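Local atomic coordinates of extracellular invertase (Aspergillus kawachii, PDB entry 5XH8), a protein that is a GH32 beta-fructofuranosidase with high transfructosylation activity that probably hydrolyses sucrose and forms fructooligosaccharides such as 1-kestose. Residues D313-S317 with E520-L524; W347-D351 with L561-V565; T369-R374 with V550-Y554; V500-N504 with I515-A519. All coordinates share one frame; numbering follows the deposited sequence.

The chain first lays down the propeller side of three contacts, 313-317, 347-351 and 369-374, and only later supplies their partners from the C-terminal beta-sandwich. Contact 4 closes first, a short loop joining the neighbouring strands 497-501 and 520-523, and it is nested inside the loops of all the others. Contact 1 closes next at 520-524, then contact 3 at 550-554 and contact 2 at 561-565. Contact 3 is nested in contact 2, while contact 1 crosses both. Together contacts 1 to 3 join the propeller to the sandwich. Asp313 of contact 1 bridges to Arg374 of contact 3 and Ser562 of contact 2, and Arg502 of contact 4 reaches Trp564 O of contact 2.

Contact 1 (D313-S317 with E520-L524); sequences DWGFS and EAGKL. With NA (sodium ion), chain B.
Trp314 lays one face of its indole over the backbone of Gly522 and Lys523, and here the packing is tight. Trp314 CD2 lies 3.3 Å from Gly522 CA, an approach possible because glycine carries no side chain to hold the ring off. The start of the Lys523 chain continues the cover, with its CG 3.6 Å from Trp314 CH2, while its NZ turns aside to Asn495. Toward Glu520 the packing is looser and waters fill in; Phe316 at its margin is exposed. There Glu520, bent at its second torsion (chi2 -97°), presents the syn lone pair of OE1 to Phe316 N at 2.8 Å in an almost straight bond (175°). Its OE2 is hydrogen-bonded to Thr563 and accepts from two waters, each also joined to Ser317, one of them through Ser317 N at 2.9 Å. The loop so held carries the sodium site: the ion is bound by Gly315 O at 2.4 Å and more distantly by Phe316 O at 2.9 Å, with a water, His287 and Ser318 completing it. With so many donors around it, the buried Glu520 carboxylate is probably ionised, and it joins the sandwich to a propeller loop whose carbonyls are turned to the metal.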
loop_
_atom_site.group_PDB
_atom_site.type_symbol
_atom_site.label_atom_id
_atom_site.label_comp_id
_atom_site.label_asym_id
_atom_site.label_seq_id
_atom_site.Cartn_x
_atom_site.Cartn_y
_atom_site.Cartn_z
ATOM N N ASP A 313 2.149 34.876 4.123
ATOM C CA ASP A 313 3.123 35.687 3.374
ATOM C C ASP A 313 2.581 35.942 1.980
ATOM O O ASP A 313 2.187 35.000 1.280
ATOM C CB ASP A 313 4.528 35.051 3.291
ATOM C CG ASP A 313 5.587 36.076 2.890
ATOM O OD1 ASP A 313 5.700 36.363 1.677
ATOM O OD2 ASP A 313 6.264 36.634 3.777
ATOM N N TRP A 314 2.564 37.222 1.596
ATOM C CA TRP A 314 2.041 37.661 0.298
ATOM C C TRP A 314 3.002 37.413 -0.863
ATOM O O TRP A 314 2.621 37.612 -2.021
ATOM C CB TRP A 314 1.634 39.164 0.339
ATOM C CG TRP A 314 0.360 39.454 1.070
ATOM C CD1 TRP A 314 0.212 39.702 2.407
ATOM C CD2 TRP A 314 -0.944 39.542 0.501
ATOM N NE1 TRP A 314 -1.106 39.917 2.703
ATOM C CE2 TRP A 314 -1.838 39.834 1.552
ATOM C CE3 TRP A 314 -1.449 39.402 -0.801
ATOM C CZ2 TRP A 314 -3.206 39.986 1.345
ATOM C CZ3 TRP A 314 -2.805 39.555 -1.009
ATOM C CH2 TRP A 314 -3.674 39.837 0.064
ATOM N N GLY A 315 4.237 36.988 -0.584
ATOM C CA GLY A 315 5.210 36.727 -1.654
ATOM C C GLY A 315 4.717 35.724 -2.681
ATOM O O GLY A 315 4.115 34.689 -2.327
ATOM N N PHE A 316 4.916 36.043 -3.952
ATOM C CA PHE A 316 4.598 35.119 -5.050
ATOM C C PHE A 316 5.316 33.761 -4.821
ATOM O O PHE A 316 4.681 32.711 -4.918
ATOM C CB PHE A 316 4.969 35.741 -6.406
ATOM C CG PHE A 316 4.646 34.872 -7.596
ATOM C CD1 PHE A 316 5.534 33.855 -8.008
ATOM C CD2 PHE A 316 3.478 35.072 -8.325
ATOM C CE1 PHE A 316 5.257 33.063 -9.101
ATOM C CE2 PHE A 316 3.189 34.275 -9.423
ATOM C CZ PHE A 316 4.084 33.281 -9.817
ATOM N N SER A 317 6.591 33.821 -4.432
ATOM C CA SER A 317 7.441 32.643 -4.239
ATOM C C SER A 317 7.370 32.052 -2.821
ATOM O O SER A 317 8.056 31.075 -2.528
ATOM C CB SER A 317 8.895 32.991 -4.618
ATOM O OG SER A 317 8.985 33.354 -6.000
ATOM N N GLU A 520 5.890 42.711 -6.645
ATOM C CA GLU A 520 5.282 41.898 -5.595
ATOM C C GLU A 520 4.335 42.839 -4.885
ATOM O O GLU A 520 4.621 44.045 -4.783
ATOM C CB GLU A 520 6.339 41.370 -4.612
ATOM C CG GLU A 520 7.378 40.413 -5.227
ATOM C CD GLU A 520 7.089 38.911 -5.045
ATOM O OE1 GLU A 520 5.948 38.533 -4.724
ATOM O OE2 GLU A 520 8.016 38.097 -5.270
ATOM N N ALA A 521 3.229 42.300 -4.388
ATOM C CA ALA A 521 2.216 43.106 -3.711
ATOM C C ALA A 521 1.470 42.296 -2.683
ATOM O O ALA A 521 1.230 41.101 -2.891
ATOM C CB ALA A 521 1.222 43.654 -4.738
ATOM N N GLY A 522 1.092 42.951 -1.585
ATOM C CA GLY A 522 0.096 42.424 -0.662
ATOM C C GLY A 522 -0.843 43.476 -0.073
ATOM O O GLY A 522 -0.444 44.612 0.142
ATOM N N LYS A 523 -2.087 43.076 0.183
ATOM C CA LYS A 523 -3.119 43.941 0.780
ATOM C C LYS A 523 -2.856 44.190 2.255
ATOM O O LYS A 523 -2.547 43.253 3.009
ATOM C CB LYS A 523 -4.502 43.298 0.693
ATOM C CG LYS A 523 -5.004 43.064 -0.716
ATOM C CD LYS A 523 -5.560 44.327 -1.341
ATOM C CE LYS A 523 -6.832 44.798 -0.648
ATOM N NZ LYS A 523 -7.597 45.665 -1.584
ATOM N N LEU A 524 -2.992 45.456 2.658
ATOM C CA LEU A 524 -2.927 45.837 4.060
ATOM C C LEU A 524 -3.887 47.014 4.284
ATOM O O LEU A 524 -3.698 48.061 3.687
ATOM C CB LEU A 524 -1.510 46.259 4.437
ATOM C CG LEU A 524 -1.352 46.797 5.864
ATOM C CD1 LEU A 524 -1.674 45.735 6.914
ATOM C CD2 LEU A 524 0.047 47.346 6.053
HETATM NA NA NA B . 2.957 32.641 -2.644
HETATM O O HOH W 1 1.411 33.678 -1.103
HETATM O O HOH W 2 3.387 39.286 -4.312
HETATM O O HOH W 3 8.075 36.063 -3.441
HETATM O O HOH W 4 8.659 35.917 -6.794
#

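Contact 2 (W347-D351 with L561-V565); sequences WLSGD and LSTWV
Leu348 swings its CG anti to the backbone N (chi1 -171°), and Trp564 turns its CG anti to the carbonyl carbon (chi1 -64°); the two side chains thus meet from opposite directions. The meeting is at the seam of the GH32 fold, between strand 341-348 of the beta-propeller and strand 559-564 of the C-terminal beta-sandwich. Leu348 CD2 sits over one face of the indole, 3.8 Å from the centroid of its five-membered ring, a CH-pi contact. The same methyl comes within 3.5 Å of Trp564 CE2, and leucine suits the place because a bulky apolar branch can lie on the indole face. Its other methyl, CD1, makes a loose contact with Ser562 O at 4.0 Å. Gly350 CA lies 3.8 Å from Trp564 CZ2. A polar group is buried at the seam too, the hydroxyl of Ser562, which is hydrogen-bonded to Asp313. Outside the pair, Arg566 makes a cation-pi contact with the indole. Tryptophan serves here as both a broad apolar plate and a donor. Its NE1 gives a hydrogen bond to Ser349 O at 2.9 Å; the oxygen lies near the ring plane, whereas the nitrogen stands 36° out of the carbonyl plane.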
loop_
_atom_site.group_PDB
_atom_site.type_symbol
_atom_site.label_atom_id
_atom_site.label_comp_id
_atom_site.label_asym_id
_atom_site.label_seq_id
_atom_site.Cartn_x
_atom_site.Cartn_y
_atom_site.Cartn_z
ATOM N N TRP A 347 8.476 28.836 3.267
ATOM C CA TRP A 347 9.455 28.562 2.218
ATOM C C TRP A 347 9.443 29.708 1.218
ATOM O O TRP A 347 8.374 30.150 0.813
ATOM C CB TRP A 347 9.077 27.276 1.477
ATOM C CG TRP A 347 9.937 26.823 0.333
ATOM C CD1 TRP A 347 11.290 26.791 0.286
ATOM C CD2 TRP A 347 9.478 26.283 -0.912
ATOM N NE1 TRP A 347 11.708 26.268 -0.906
ATOM C CE2 TRP A 347 10.615 25.951 -1.666
ATOM C CE3 TRP A 347 8.210 26.054 -1.466
ATOM C CZ2 TRP A 347 10.534 25.396 -2.943
ATOM C CZ3 TRP A 347 8.127 25.509 -2.738
ATOM C CH2 TRP A 347 9.278 25.185 -3.463
ATOM N N LEU A 348 10.627 30.136 0.791
ATOM C CA LEU A 348 10.774 31.053 -0.345
ATOM C C LEU A 348 11.490 30.293 -1.447
ATOM O O LEU A 348 12.723 30.133 -1.421
ATOM C CB LEU A 348 11.563 32.304 0.059
ATOM C CG LEU A 348 11.617 33.450 -0.985
ATOM C CD1 LEU A 348 10.231 34.038 -1.163
ATOM C CD2 LEU A 348 12.623 34.546 -0.594
ATOM N N SER A 349 10.707 29.784 -2.394
ATOM C CA SER A 349 11.254 29.089 -3.532
ATOM C C SER A 349 12.212 29.990 -4.305
ATOM O O SER A 349 11.905 31.166 -4.560
ATOM C CB SER A 349 10.143 28.629 -4.483
ATOM O OG SER A 349 10.703 28.195 -5.720
ATOM N N GLY A 350 13.357 29.436 -4.676
ATOM C CA GLY A 350 14.416 30.207 -5.335
ATOM C C GLY A 350 14.231 30.404 -6.833
ATOM O O GLY A 350 14.913 31.247 -7.413
ATOM N N ASP A 351 13.347 29.617 -7.464
ATOM C CA ASP A 351 13.286 29.552 -8.912
ATOM C C ASP A 351 11.849 29.520 -9.451
ATOM O O ASP A 351 11.561 28.828 -10.433
ATOM C CB ASP A 351 14.102 28.326 -9.397
ATOM C CG ASP A 351 13.590 27.014 -8.834
ATOM O OD1 ASP A 351 12.539 27.004 -8.151
ATOM O OD2 ASP A 351 14.259 25.991 -9.047
ATOM N N LEU A 561 5.342 40.190 3.585
ATOM C CA LEU A 561 5.536 40.063 2.143
ATOM C C LEU A 561 7.039 39.887 1.877
ATOM O O LEU A 561 7.841 40.763 2.247
ATOM C CB LEU A 561 5.043 41.307 1.427
ATOM C CG LEU A 561 5.351 41.473 -0.073
ATOM C CD1 LEU A 561 4.820 40.341 -0.903
ATOM C CD2 LEU A 561 4.736 42.763 -0.583
ATOM N N SER A 562 7.416 38.777 1.244
ATOM C CA SER A 562 8.831 38.446 1.062
ATOM C C SER A 562 9.155 38.095 -0.375
ATOM O O SER A 562 8.336 37.518 -1.086
ATOM C CB SER A 562 9.249 37.319 2.007
ATOM O OG SER A 562 8.727 37.542 3.298
ATOM N N THR A 563 10.368 38.432 -0.793
ATOM C CA THR A 563 10.754 38.275 -2.183
ATOM C C THR A 563 12.263 38.269 -2.337
ATOM O O THR A 563 12.991 38.391 -1.343
ATOM C CB THR A 563 10.112 39.376 -3.061
ATOM O OG1 THR A 563 10.365 39.109 -4.448
ATOM C CG2 THR A 563 10.670 40.773 -2.680
ATOM N N TRP A 564 12.716 38.098 -3.584
ATOM C CA TRP A 564 14.131 38.121 -3.953
ATOM C C TRP A 564 14.524 39.501 -4.501
ATOM O O TRP A 564 13.868 40.016 -5.417
ATOM C CB TRP A 564 14.429 37.049 -5.010
ATOM C CG TRP A 564 14.221 35.660 -4.509
ATOM C CD1 TRP A 564 13.178 34.843 -4.792
ATOM C CD2 TRP A 564 15.075 34.940 -3.615
ATOM N NE1 TRP A 564 13.319 33.645 -4.115
ATOM C CE2 TRP A 564 14.483 33.677 -3.396
ATOM C CE3 TRP A 564 16.300 35.225 -3.005
ATOM C CZ2 TRP A 564 15.058 32.708 -2.558
ATOM C CZ3 TRP A 564 16.877 34.257 -2.155
ATOM C CH2 TRP A 564 16.245 33.009 -1.947
ATOM N N VAL A 565 15.577 40.084 -3.932
ATOM C CA VAL A 565 16.114 41.361 -4.407
ATOM C C VAL A 565 17.573 41.171 -4.815
ATOM O O VAL A 565 18.485 41.376 -4.038
ATOM C CB VAL A 565 15.893 42.519 -3.403
ATOM C CG1 VAL A 565 14.440 42.938 -3.435
ATOM C CG2 VAL A 565 16.313 42.169 -1.981
#

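Contact 3 (T369-R374 with V550-Y554)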
loop_
_atom_site.group_PDB
_atom_site.type_symbol
_atom_site.label_atom_id
_atom_site.label_comp_id
_atom_site.label_asym_id
_atom_site.label_seq_id
_atom_site.Cartn_x
_atom_site.Cartn_y
_atom_site.Cartn_z
ATOM N N THR A 369 15.406 29.448 0.129
ATOM C CA THR A 369 15.651 29.630 1.546
ATOM C C THR A 369 14.338 29.453 2.281
ATOM O O THR A 369 13.276 29.500 1.653
ATOM C CB THR A 369 16.227 31.031 1.832
ATOM O OG1 THR A 369 16.622 31.131 3.200
ATOM C CG2 THR A 369 15.213 32.119 1.524
ATOM N N LEU A 370 14.419 29.226 3.597
ATOM C CA LEU A 370 13.275 29.451 4.454
ATOM C C LEU A 370 13.314 30.909 4.869
ATOM O O LEU A 370 14.399 31.522 4.944
ATOM C CB LEU A 370 13.323 28.573 5.712
ATOM C CG LEU A 370 13.379 27.062 5.514
ATOM C CD1 LEU A 370 13.103 26.333 6.829
ATOM C CD2 LEU A 370 12.407 26.616 4.440
ATOM N N LEU A 371 12.142 31.458 5.149
ATOM C CA LEU A 371 12.060 32.795 5.747
ATOM C C LEU A 371 12.356 32.742 7.256
ATOM O O LEU A 371 12.536 31.658 7.848
ATOM C CB LEU A 371 10.699 33.406 5.449
ATOM C CG LEU A 371 10.388 33.509 3.948
ATOM C CD1 LEU A 371 9.040 34.193 3.752
ATOM C CD2 LEU A 371 11.481 34.264 3.208
ATOM N N LEU A 372 12.470 33.917 7.873
ATOM C CA LEU A 372 12.753 34.001 9.295
ATOM C C LEU A 372 11.642 33.257 10.085
ATOM O O LEU A 372 10.475 33.307 9.702
ATOM C CB LEU A 372 12.765 35.467 9.763
ATOM C CG LEU A 372 13.759 36.437 9.114
ATOM C CD1 LEU A 372 13.374 37.855 9.511
ATOM C CD2 LEU A 372 15.181 36.064 9.502
ATOM N N PRO A 373 12.005 32.574 11.177
ATOM C CA PRO A 373 10.961 31.945 11.980
ATOM C C PRO A 373 9.993 33.008 12.457
ATOM O O PRO A 373 10.441 34.098 12.871
ATOM C CB PRO A 373 11.729 31.351 13.167
ATOM C CG PRO A 373 13.031 32.092 13.212
ATOM C CD PRO A 373 13.338 32.421 11.779
ATOM N N ARG A 374 8.694 32.710 12.402
ATOM C CA ARG A 374 7.663 33.663 12.801
ATOM C C ARG A 374 6.820 33.098 13.962
ATOM O O ARG A 374 6.408 31.927 13.939
ATOM C CB ARG A 374 6.763 34.005 11.633
ATOM C CG ARG A 374 7.474 34.781 10.548
ATOM C CD ARG A 374 6.691 34.959 9.273
ATOM N NE ARG A 374 7.550 35.651 8.301
ATOM C CZ ARG A 374 7.247 35.900 7.032
ATOM N NH1 ARG A 374 6.095 35.521 6.504
ATOM N NH2 ARG A 374 8.127 36.542 6.283
ATOM N N VAL A 550 17.494 38.339 0.198
ATOM C CA VAL A 550 16.207 38.011 0.789
ATOM C C VAL A 550 15.607 39.259 1.414
ATOM O O VAL A 550 16.159 39.776 2.360
ATOM C CB VAL A 550 16.342 36.912 1.867
ATOM C CG1 VAL A 550 14.970 36.559 2.422
ATOM C CG2 VAL A 550 17.020 35.694 1.288
ATOM N N LEU A 551 14.471 39.720 0.891
ATOM C CA LEU A 551 13.724 40.820 1.473
ATOM C C LEU A 551 12.465 40.297 2.165
ATOM O O LEU A 551 11.650 39.625 1.542
ATOM C CB LEU A 551 13.312 41.850 0.391
ATOM C CG LEU A 551 12.338 42.960 0.849
ATOM C CD1 LEU A 551 12.901 43.835 1.966
ATOM C CD2 LEU A 551 11.944 43.808 -0.346
ATOM N N GLU A 552 12.308 40.645 3.432
ATOM C CA GLU A 552 11.072 40.425 4.162
ATOM C C GLU A 552 10.519 41.772 4.643
ATOM O O GLU A 552 11.207 42.540 5.325
ATOM C CB GLU A 552 11.295 39.469 5.331
ATOM C CG GLU A 552 11.764 38.079 4.875
ATOM C CD GLU A 552 11.795 37.032 5.983
ATOM O OE1 GLU A 552 10.902 37.046 6.856
ATOM O OE2 GLU A 552 12.690 36.155 5.967
ATOM N N VAL A 553 9.272 42.035 4.272
ATOM C CA VAL A 553 8.560 43.242 4.643
ATOM C C VAL A 553 7.455 42.874 5.639
ATOM O O VAL A 553 6.545 42.127 5.296
ATOM C CB VAL A 553 7.931 43.888 3.395
ATOM C CG1 VAL A 553 7.198 45.182 3.777
ATOM C CG2 VAL A 553 9.004 44.148 2.341
ATOM N N TYR A 554 7.563 43.394 6.860
ATOM C CA TYR A 554 6.554 43.270 7.889
ATOM C C TYR A 554 5.834 44.608 8.149
ATOM O O TYR A 554 6.459 45.696 8.071
ATOM C CB TYR A 554 7.190 42.804 9.190
ATOM C CG TYR A 554 7.858 41.430 9.135
ATOM C CD1 TYR A 554 9.163 41.274 8.663
ATOM C CD2 TYR A 554 7.186 40.291 9.581
ATOM C CE1 TYR A 554 9.773 40.018 8.616
ATOM C CE2 TYR A 554 7.789 39.028 9.561
ATOM C CZ TYR A 554 9.074 38.888 9.068
ATOM O OH TYR A 554 9.644 37.633 9.063
#
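The segments Thr369-Arg374 and Val550-Tyr554 run in nearly the same direction, 19° apart end to end, yet their closest CA atoms, those of Leu371 and Glu552, are 7.9 Å apart, so side chains span most of the gap. Glu552, extended beyond CG, reaches across. Its OE2 takes the backbone N-H of Leu372 at 2.9 Å on the syn lone pair and is also hydrogen-bonded by His31. OE1 receives Arg374 NH2 at 2.9 Å in a salt bridge; the nitrogen approaches from above the carboxylate, 50° out of its plane, while OE1 stays close to the guanidinium plane. Arg374 NE donates to Tyr554 OH at 3.0 Å, with guanidinium and phenol ring turned 77° from each other, and that hydroxyl gives a weak bond to Glu552 OE1 at 2.6 Å. Leucines pack around the charges: Leu372 CG lies 3.3 Å from Glu552 OE2, and Leu371 CD2 meets Val550 CG1 at 4.2 Å. The methyl groups Thr369 CG2 and Val550 CG2 touch at 4.0 Å. Arginine suits this buried place because its several N-H groups can serve different partners; NH1 pairs with Asp313 and NH2 also bonds Ser562. One arginine thus lies between two carboxylates, Glu552 and Asp313, which would probably favour its charged form, and joins sandwich to propeller by charge as well as packing.

Contact 4 (V500-N504 with I515-A519)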
loop_
_atom_site.group_PDB
_atom_site.type_symbol
_atom_site.label_atom_id
_atom_site.label_comp_id
_atom_site.label_asym_id
_atom_site.label_seq_id
_atom_site.Cartn_x
_atom_site.Cartn_y
_atom_site.Cartn_z
ATOM N N VAL A 500 6.362 46.002 -3.774
ATOM C CA VAL A 500 7.795 45.992 -3.998
ATOM C C VAL A 500 7.964 46.114 -5.514
ATOM O O VAL A 500 7.624 45.193 -6.274
ATOM C CB VAL A 500 8.489 44.724 -3.453
ATOM C CG1 VAL A 500 9.998 44.856 -3.588
ATOM C CG2 VAL A 500 8.127 44.482 -1.990
ATOM N N ASP A 501 8.442 47.275 -5.947
ATOM C CA ASP A 501 8.815 47.489 -7.358
ATOM C C ASP A 501 10.249 46.989 -7.588
ATOM O O ASP A 501 11.218 47.528 -7.030
ATOM C CB ASP A 501 8.711 48.973 -7.691
ATOM C CG ASP A 501 9.049 49.295 -9.144
ATOM O OD1 ASP A 501 9.510 48.434 -9.944
ATOM O OD2 ASP A 501 8.854 50.475 -9.472
ATOM N N ARG A 502 10.371 45.974 -8.438
ATOM C CA ARG A 502 11.655 45.351 -8.749
ATOM C C ARG A 502 12.128 45.596 -10.189
ATOM O O ARG A 502 13.147 45.021 -10.626
ATOM C CB ARG A 502 11.580 43.833 -8.443
ATOM C CG ARG A 502 11.439 43.527 -6.957
ATOM C CD ARG A 502 11.613 42.044 -6.644
ATOM N NE ARG A 502 10.660 41.242 -7.410
ATOM C CZ ARG A 502 10.758 39.937 -7.668
ATOM N NH1 ARG A 502 11.757 39.200 -7.189
ATOM N NH2 ARG A 502 9.809 39.364 -8.400
ATOM N N SER A 503 11.430 46.463 -10.925
ATOM C CA SER A 503 11.811 46.743 -12.309
ATOM C C SER A 503 13.277 47.186 -12.467
ATOM O O SER A 503 13.891 46.852 -13.454
ATOM C CB SER A 503 10.876 47.783 -12.936
ATOM O OG SER A 503 10.916 48.992 -12.199
ATOM N N ASN A 504 13.847 47.874 -11.479
ATOM C CA ASN A 504 15.239 48.355 -11.538
ATOM C C ASN A 504 16.195 47.680 -10.545
ATOM O O ASN A 504 17.351 48.113 -10.424
ATOM C CB ASN A 504 15.228 49.885 -11.296
ATOM C CG ASN A 504 16.516 50.584 -11.741
ATOM O OD1 ASN A 504 17.094 51.396 -10.997
ATOM N ND2 ASN A 504 16.958 50.292 -12.949
ATOM N N ILE A 515 15.822 35.812 -14.068
ATOM C CA ILE A 515 15.942 36.680 -12.905
ATOM C C ILE A 515 14.715 37.571 -12.908
ATOM O O ILE A 515 14.671 38.615 -13.569
ATOM C CB ILE A 515 17.271 37.458 -12.873
ATOM C CG1 ILE A 515 18.431 36.452 -12.957
ATOM C CG2 ILE A 515 17.360 38.306 -11.598
ATOM C CD1 ILE A 515 19.804 37.005 -12.694
ATOM N N ASP A 516 13.705 37.106 -12.183
ATOM C CA ASP A 516 12.394 37.745 -12.110
ATOM C C ASP A 516 12.514 39.213 -11.658
ATOM O O ASP A 516 13.231 39.513 -10.698
ATOM C CB ASP A 516 11.511 36.947 -11.124
ATOM C CG ASP A 516 10.057 37.385 -11.115
ATOM O OD1 ASP A 516 9.621 38.031 -12.089
ATOM O OD2 ASP A 516 9.346 37.062 -10.117
ATOM N N SER A 517 11.818 40.110 -12.365
ATOM C CA SER A 517 11.718 41.529 -11.974
ATOM C C SER A 517 10.269 42.022 -11.803
ATOM O O SER A 517 10.044 43.219 -11.629
ATOM C CB SER A 517 12.456 42.387 -12.993
ATOM O OG SER A 517 11.843 42.250 -14.267
ATOM N N SER A 518 9.306 41.095 -11.809
ATOM C CA SER A 518 7.901 41.353 -11.489
ATOM C C SER A 518 7.729 42.063 -10.184
ATOM O O SER A 518 8.497 41.848 -9.240
ATOM C CB SER A 518 7.136 40.038 -11.279
ATOM O OG SER A 518 7.201 39.239 -12.408
ATOM N N ALA A 519 6.644 42.818 -10.108
ATOM C CA ALA A 519 6.271 43.512 -8.903
ATOM C C ALA A 519 5.712 42.474 -7.940
ATOM O O ALA A 519 5.184 41.461 -8.370
ATOM C CB ALA A 519 5.238 44.609 -9.213
HETATM O O HOH W 5 11.252 36.372 -7.696
HETATM O O HOH W 6 8.745 45.278 -10.321
#
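Arg502 reaches across to the chain at Asp516-Ser518, and its side chain can be followed outward. CB rests 3.6 Å from Ser517 O, and CG and CD pass more loosely by Ser518 O. A bend at the third torsion (chi3 -57°) then turns the guanidinium to that carbonyl. NE meets Ser518 O at 2.9 Å nearly along the carbonyl direction, and NH2 meets the same oxygen at 2.9 Å, two nitrogens gripping one atom side-on within the guanidinium plane. NH2 is shared: it also makes a salt bridge to Asp516 OD2 at 2.9 Å, whose hydrogen bond is weak in angle, with carboxylate and guanidinium planes almost perpendicular (86°). NH1 is hydrogen-bonded to Trp564 O, and a water 2.9 Å from NH1 donates to Asp516 OD2. Asp516 O lies over one face of the flat group. Arginine suits this buried place, since its planar group with several N-H donors can satisfy carbonyls and a carboxylate at once. Backbone polar atoms are bridged as well: a water accepts from Arg502 N and donates to Ser517 O at 2.8 Å. Two Asx turns, Asp501 OD1 taking Ser503 N and Asp516 OD1 taking Ser518 N, each with the serine hydroxyl returning to the same oxygen, lie in the connection between the neighbouring antiparallel strands 497-501 and 520-523 of the GH32 beta-sandwich.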